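Side-chain contacts in tubulin-specific chaperone, putative (Trypanosoma brucei, PDB 4B6M), which probably binds alpha-tubulin and microtubule plus ends as tubulin-binding cofactor B, of which this chain is the CAP-Gly domain: residues 11-15 with 16-20; 30-34 with 35-39. One frame throughout, in Å; residues are numbered along the deposited sequence.

Contact 1: 11-15 with 16-20; sequences RCLCR and PGDRL. With FMT (formic acid), chain C.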
ATOM      1  N   ARG A  11       0.348   3.981  -9.246  1.00  9.66           N
ATOM      2  CA  ARG A  11      -1.045   3.913  -8.815  1.00  9.18           C
ATOM      3  C   ARG A  11      -1.551   2.489  -8.920  1.00  9.65           C
ATOM      4  O   ARG A  11      -1.104   1.719  -9.795  1.00 10.03           O
ATOM      5  CB  ARG A  11      -1.928   4.878  -9.631  1.00  9.06           C
ATOM      6  CG  ARG A  11      -1.564   6.346  -9.357  1.00  8.42           C
ATOM      7  CD  ARG A  11      -2.107   6.795  -7.997  1.00  8.17           C
ATOM      8  NE  ARG A  11      -3.564   6.822  -8.008  1.00  8.18           N
ATOM      9  CZ  ARG A  11      -4.329   7.115  -6.964  1.00  8.38           C
ATOM     10  NH1 ARG A  11      -3.768   7.379  -5.782  1.00  8.18           N
ATOM     11  NH2 ARG A  11      -5.658   7.111  -7.088  1.00  9.32           N
ATOM     12  N   CYS A  12      -2.489   2.129  -8.056  1.00  9.44           N
ATOM     13  CA  CYS A  12      -2.929   0.739  -7.957  1.00  9.99           C
ATOM     14  C   CYS A  12      -4.348   0.545  -7.458  1.00 10.34           C
ATOM     15  O   CYS A  12      -4.914   1.424  -6.792  1.00  9.42           O
ATOM     16  CB  CYS A  12      -1.919  -0.056  -7.104  1.00  9.92           C
ATOM     17  SG  CYS A  12      -1.774   0.531  -5.379  1.00 10.06           S
ATOM     18  N   LEU A  13      -4.912  -0.613  -7.790  1.00 10.44           N
ATOM     19  CA  LEU A  13      -6.107  -1.120  -7.156  1.00 10.98           C
ATOM     20  C   LEU A  13      -5.681  -2.373  -6.440  1.00 11.00           C
ATOM     21  O   LEU A  13      -5.011  -3.232  -7.034  1.00 11.57           O
ATOM     22  CB  LEU A  13      -7.184  -1.506  -8.181  1.00 12.21           C
ATOM     23  CG  LEU A  13      -7.966  -0.408  -8.899  1.00 12.47           C
ATOM     24  CD1 LEU A  13      -8.903  -1.054  -9.930  1.00 13.11           C
ATOM     25  CD2 LEU A  13      -8.757   0.465  -7.945  1.00 13.08           C
ATOM     26  N   CYS A  14      -6.084  -2.477  -5.190  1.00 10.78           N
ATOM     27  CA  CYS A  14      -5.632  -3.539  -4.299  1.00 11.50           C
ATOM     28  C   CYS A  14      -6.770  -4.389  -3.785  1.00 11.74           C
ATOM     29  O   CYS A  14      -7.798  -3.879  -3.348  1.00 11.26           O
ATOM     30  CB  CYS A  14      -4.942  -2.933  -3.083  1.00 11.55           C
ATOM     31  SG  CYS A  14      -3.486  -1.962  -3.466  1.00 11.57           S
ATOM     32  N   ARG A  15      -6.565  -5.706  -3.785  1.00 11.44           N
ATOM     33  CA  ARG A  15      -7.473  -6.622  -3.116  1.00 12.73           C
ATOM     34  C   ARG A  15      -7.314  -6.574  -1.599  1.00 14.21           C
ATOM     35  O   ARG A  15      -6.227  -6.188  -1.140  1.00 15.82           O
ATOM     36  CB  ARG A  15      -7.176  -8.057  -3.584  1.00 12.74           C
ATOM     37  CG  ARG A  15      -7.563  -8.304  -5.021  1.00 13.69           C
ATOM     38  CD  ARG A  15      -7.622  -9.792  -5.280  1.00 14.05           C
ATOM     39  NE  ARG A  15      -6.275 -10.330  -5.321  1.00 13.50           N
ATOM     40  CZ  ARG A  15      -5.981 -11.629  -5.279  1.00 13.89           C
ATOM     41  NH1 ARG A  15      -6.938 -12.552  -5.224  1.00 13.28           N
ATOM     42  NH2 ARG A  15      -4.710 -12.003  -5.331  1.00 13.87           N
ATOM     43  N   PRO A  16      -8.365  -6.968  -0.841  1.00 15.59           N
ATOM     44  CA  PRO A  16      -9.646  -7.251  -1.471  1.00 15.67           C
ATOM     45  C   PRO A  16     -10.411  -5.967  -1.740  1.00 15.61           C
ATOM     46  O   PRO A  16     -10.142  -4.949  -1.108  1.00 14.97           O
ATOM     47  CB  PRO A  16     -10.392  -8.063  -0.416  1.00 17.07           C
ATOM     48  CG  PRO A  16      -9.881  -7.545   0.861  1.00 17.89           C
ATOM     49  CD  PRO A  16      -8.419  -7.252   0.612  1.00 16.08           C
ATOM     50  N   GLY A  17     -11.339  -6.026  -2.684  1.00 15.60           N
ATOM     51  CA  GLY A  17     -12.341  -4.969  -2.840  1.00 15.57           C
ATOM     52  C   GLY A  17     -11.982  -3.715  -3.622  1.00 15.37           C
ATOM     53  O   GLY A  17     -12.619  -2.668  -3.424  1.00 17.30           O
ATOM     54  N   ASP A  18     -10.977  -3.834  -4.489  1.00 14.18           N
ATOM     55  CA  ASP A  18     -10.553  -2.787  -5.424  1.00 13.80           C
ATOM     56  C   ASP A  18     -10.309  -1.463  -4.727  1.00 12.77           C
ATOM     57  O   ASP A  18     -10.946  -0.434  -5.003  1.00 12.98           O
ATOM     58  CB  ASP A  18     -11.547  -2.639  -6.609  1.00 15.86           C
ATOM     59  CG  ASP A  18     -11.557  -3.858  -7.510  1.00 17.79           C
ATOM     60  OD1 ASP A  18     -10.477  -4.434  -7.743  1.00 20.35           O
ATOM     61  OD2 ASP A  18     -12.639  -4.254  -7.981  1.00 19.85           O
ATOM     62  N   ARG A  19      -9.366  -1.504  -3.806  1.00 10.71           N
ATOM     63  CA  ARG A  19      -9.051  -0.333  -3.023  1.00 10.51           C
ATOM     64  C   ARG A  19      -8.004   0.495  -3.750  1.00  9.88           C
ATOM     65  O   ARG A  19      -6.913   0.026  -4.109  1.00  9.99           O
ATOM     66  CB  ARG A  19      -8.596  -0.752  -1.633  1.00  9.96           C
ATOM     67  CG  ARG A  19      -9.651  -1.497  -0.832  1.00  9.75           C
ATOM     68  CD  ARG A  19      -9.109  -1.996   0.500  1.00 10.30           C
ATOM     69  NE  ARG A  19      -8.052  -2.993   0.324  1.00  9.61           N
ATOM     70  CZ  ARG A  19      -7.069  -3.177   1.205  1.00  9.15           C
ATOM     71  NH1 ARG A  19      -7.014  -2.417   2.304  1.00  8.90           N
ATOM     72  NH2 ARG A  19      -6.154  -4.117   0.997  1.00  9.08           N
ATOM     73  N   LEU A  20      -8.355   1.750  -4.007  1.00  9.62           N
ATOM     74  CA  LEU A  20      -7.525   2.623  -4.806  1.00  9.35           C
ATOM     75  C   LEU A  20      -6.387   3.267  -4.007  1.00  8.52           C
ATOM     76  O   LEU A  20      -6.618   3.763  -2.912  1.00  8.21           O
ATOM     77  CB  LEU A  20      -8.442   3.721  -5.332  1.00 10.28           C
ATOM     78  CG  LEU A  20      -7.828   4.738  -6.248  1.00 11.02           C
ATOM     79  CD1 LEU A  20      -7.179   4.045  -7.428  1.00 11.62           C
ATOM     80  CD2 LEU A  20      -8.977   5.655  -6.710  1.00 11.73           C
TER
HETATM   81  C   FMT C1233      -4.131  -3.613   3.972  1.00  8.39           C
HETATM   82  O1  FMT C1233      -4.347  -4.554   3.188  1.00 11.36           O
HETATM   83  O2  FMT C1233      -4.783  -2.604   4.066  1.00  9.66           O

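Contact 2: 30-34 with 35-39; sequences ASLKP and GYWVG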
ATOM      1  N   ALA A  30      11.064  -7.625   7.901  1.00 19.39           N
ATOM      2  CA  ALA A  30      11.258  -8.802   8.771  1.00 19.87           C
ATOM      3  C   ALA A  30      10.234  -8.954   9.899  1.00 19.99           C
ATOM      4  O   ALA A  30       9.850 -10.069  10.269  1.00 19.73           O
ATOM      5  CB  ALA A  30      12.663  -8.815   9.329  1.00 19.81           C
ATOM      6  N   SER A  31       9.788  -7.829  10.443  1.00 18.62           N
ATOM      7  CA  SER A  31       8.802  -7.841  11.502  1.00 18.20           C
ATOM      8  C   SER A  31       7.371  -8.149  11.046  1.00 17.56           C
ATOM      9  O   SER A  31       6.444  -8.180  11.868  1.00 17.60           O
ATOM     10  CB  SER A  31       8.852  -6.513  12.254  1.00 19.15           C
ATOM     11  OG  SER A  31       8.921  -5.443  11.330  1.00 19.78           O
ATOM     12  N   LEU A  32       7.184  -8.367   9.744  1.00 16.15           N
ATOM     13  CA  LEU A  32       5.905  -8.871   9.266  1.00 15.91           C
ATOM     14  C   LEU A  32       6.017 -10.392   9.068  1.00 16.05           C
ATOM     15  O   LEU A  32       6.022 -11.154  10.049  1.00 16.86           O
ATOM     16  CB  LEU A  32       5.431  -8.116   8.009  1.00 15.41           C
ATOM     17  CG  LEU A  32       4.872  -6.703   8.238  1.00 14.96           C
ATOM     18  CD1 LEU A  32       4.518  -6.073   6.897  1.00 14.16           C
ATOM     19  CD2 LEU A  32       3.678  -6.705   9.191  1.00 14.10           C
ATOM     20  N   LYS A  33       6.080 -10.830   7.813  1.00 14.86           N
ATOM     21  CA  LYS A  33       6.388 -12.211   7.458  1.00 14.29           C
ATOM     22  C   LYS A  33       7.468 -12.162   6.388  1.00 13.82           C
ATOM     23  O   LYS A  33       7.684 -11.102   5.789  1.00 13.59           O
ATOM     24  CB  LYS A  33       5.140 -12.903   6.896  1.00 14.23           C
ATOM     25  CG  LYS A  33       3.957 -12.933   7.869  1.00 13.90           C
ATOM     26  CD  LYS A  33       2.845 -13.864   7.390  1.00 13.94           C
ATOM     27  CE  LYS A  33       2.152 -13.343   6.144  1.00 12.25           C
ATOM     28  NZ  LYS A  33       1.196 -14.374   5.641  1.00 13.93           N
ATOM     29  N   PRO A  34       8.130 -13.308   6.104  1.00 13.47           N
ATOM     30  CA  PRO A  34       9.214 -13.295   5.084  1.00 13.58           C
ATOM     31  C   PRO A  34       8.718 -12.945   3.675  1.00 14.68           C
ATOM     32  O   PRO A  34       7.517 -12.993   3.411  1.00 15.87           O
ATOM     33  CB  PRO A  34       9.742 -14.740   5.121  1.00 13.36           C
ATOM     34  CG  PRO A  34       9.341 -15.248   6.469  1.00 13.52           C
ATOM     35  CD  PRO A  34       7.992 -14.644   6.712  1.00 13.78           C
ATOM     36  N   GLY A  35       9.633 -12.596   2.777  1.00 14.82           N
ATOM     37  CA  GLY A  35       9.254 -12.220   1.409  1.00 15.70           C
ATOM     38  C   GLY A  35       9.052 -10.725   1.187  1.00 15.78           C
ATOM     39  O   GLY A  35       9.239  -9.923   2.108  1.00 16.43           O
ATOM     40  N   TYR A  36       8.684 -10.348  -0.037  1.00 16.43           N
ATOM     41  CA  TYR A  36       8.473  -8.937  -0.420  1.00 15.13           C
ATOM     42  C   TYR A  36       7.092  -8.405  -0.060  1.00 12.67           C
ATOM     43  O   TYR A  36       6.101  -9.128  -0.120  1.00 11.46           O
ATOM     44  CB  TYR A  36       8.691  -8.714  -1.912  1.00 18.60           C
ATOM     45  CG  TYR A  36      10.141  -8.553  -2.273  1.00 22.54           C
ATOM     46  CD1 TYR A  36      10.968  -9.662  -2.424  1.00 24.14           C
ATOM     47  CD2 TYR A  36      10.691  -7.285  -2.432  1.00 23.21           C
ATOM     48  CE1 TYR A  36      12.310  -9.511  -2.742  1.00 26.64           C
ATOM     49  CE2 TYR A  36      12.031  -7.122  -2.746  1.00 26.83           C
ATOM     50  CZ  TYR A  36      12.832  -8.233  -2.899  1.00 26.97           C
ATOM     51  OH  TYR A  36      14.161  -8.052  -3.220  1.00 30.26           O
ATOM     52  N   TRP A  37       7.078  -7.138   0.340  1.00  9.72           N
ATOM     53  CA  TRP A  37       5.848  -6.415   0.704  1.00  8.31           C
ATOM     54  C   TRP A  37       5.718  -5.131  -0.059  1.00  7.58           C
ATOM     55  O   TRP A  37       6.705  -4.492  -0.451  1.00  8.29           O
ATOM     56  CB  TRP A  37       5.865  -6.072   2.194  1.00  8.09           C
ATOM     57  CG  TRP A  37       5.722  -7.295   3.055  1.00  8.30           C
ATOM     58  CD1 TRP A  37       6.740  -8.070   3.606  1.00  8.44           C
ATOM     59  CD2 TRP A  37       4.479  -7.962   3.444  1.00  8.24           C
ATOM     60  NE1 TRP A  37       6.215  -9.144   4.291  1.00  8.80           N
ATOM     61  CE2 TRP A  37       4.867  -9.137   4.230  1.00  8.60           C
ATOM     62  CE3 TRP A  37       3.125  -7.713   3.220  1.00  8.25           C
ATOM     63  CZ2 TRP A  37       3.920  -9.996   4.771  1.00  8.67           C
ATOM     64  CZ3 TRP A  37       2.181  -8.599   3.757  1.00  8.53           C
ATOM     65  CH2 TRP A  37       2.579  -9.700   4.534  1.00  8.52           C
ATOM     66  N   VAL A  38       4.471  -4.706  -0.240  1.00  6.53           N
ATOM     67  CA  VAL A  38       4.182  -3.433  -0.881  1.00  6.41           C
ATOM     68  C   VAL A  38       3.453  -2.534   0.117  1.00  6.17           C
ATOM     69  O   VAL A  38       2.399  -2.901   0.667  1.00  6.16           O
ATOM     70  CB  VAL A  38       3.317  -3.646  -2.151  1.00  6.15           C
ATOM     71  CG1 VAL A  38       3.099  -2.320  -2.874  1.00  6.38           C
ATOM     72  CG2 VAL A  38       3.985  -4.655  -3.101  1.00  6.66           C
ATOM     73  N   GLY A  39       4.030  -1.372   0.412  1.00  5.84           N
ATOM     74  CA  GLY A  39       3.359  -0.406   1.283  1.00  6.07           C
ATOM     75  C   GLY A  39       2.487   0.481   0.432  1.00  6.18           C
ATOM     76  O   GLY A  39       3.019   1.099  -0.490  1.00  6.43           O
TER
HETATM   77  O   HOH W   1       9.782  -9.587   4.707  1.00 16.37           O

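Contact 1: 11-15 with 16-20
The guanidinium of Arg19 is gripped along its edge: Arg15 O lies in its plane on one flank, and a bound formic acid, probably from the crystallisation liquor, continues that edge. The group lies beside the turn of a beta hairpin (strands 11-14 and 19-26) that carries a G1 bulge, where Asp18 and Arg19 together stand opposite Cys14, and Pro16 follows a cis peptide bond. NH2 is shared, giving one bond to Arg15 O (3.0 Å) and another to formic acid O1 (2.9 Å), while NH1 reaches formic acid O2 at 2.8 Å, nearly straight at 172°. NE adds a weak bond to Pro16 O, and the carbonyl of Val46 takes a further bond from NH1, so all three nitrogens donate. The bend at chi3 (-64°) turns the guanidinium toward the carbonyls of Arg15 and Pro16.

Cys14 and Arg19 form a hydrogen-bonded antiparallel pair, joined through both N and O. On the other face of the sheet, Leu13 CD2 packs against Leu20 CD1 at 3.9 Å. Near the far end, the twice-bent Arg11 chain comes round to Leu20, while NH2 forms a salt bridge with Asp43, NE donates to Phe79 O and NH1 bonds Ser22 OG. There Arg11 NH2 sits 3.3 Å from Leu20 CG.

Contact 2: 30-34 with 35-39
Leu32 lies over one face of the Trp37 indole, with CD1 poised 4.0 Å from the centroid of the five-membered ring and 14° off its normal, a CH-pi contact. This is the tight part of the turn, where the CAP-Gly domain's loop into strand 36-42 receives the ring tucked back onto it. At the ring edge NE1 donates to Lys33 O over 2.9 Å; the bond is almost linear (175°) and the acceptor lies in the indole plane, though the donor is tilted from the carbonyl plane. Leu32 CB also nears Trp37 NE1, at 3.9 Å, and the Lys33 side chain runs past the six-membered ring, CB meeting Trp37 CZ2 at 3.8 Å. With CG turned beside the backbone N (chi1 -69°), Trp37 presents its pyrrole edge to the loop.

The looser, solvent part lies beyond the indole edge, where one water, in the ring plane, donates to both Lys33 O and Gly35 O, so Lys33 O accepts from water and indole alike. Pro34 and the Lys33 chain are exposed, and Tyr36 points away from the loop.

Trp37 stands on strand 36-42 and packs on Phe68 of the adjacent strand 66-69, with Arg70 in a cation-pi contact. Leu32 reaches Phe68 too, and touches Val53 of the small strand 52-53.

How the contacts relate
From the N terminus, strand 11-14 turns through contact 1 into strand 19-26, closing the first hairpin of the CAP-Gly sheet. The chain then follows strand 19-26, leaves it for the loop that holds residues 30-34, and closes contact 2 as it enters strand 36-42. The two contacts are in series, neither nested nor crossed, with centres about 18 Å apart and no direct touch. Strands 19-26 and 36-42 are neighbours in the antiparallel sheet, so both contacts serve the same sheet at separate turns. Strand 66-69 also links them: Cys14 and Arg19 touch Leu69, while Leu32 and Trp37 touch Phe68.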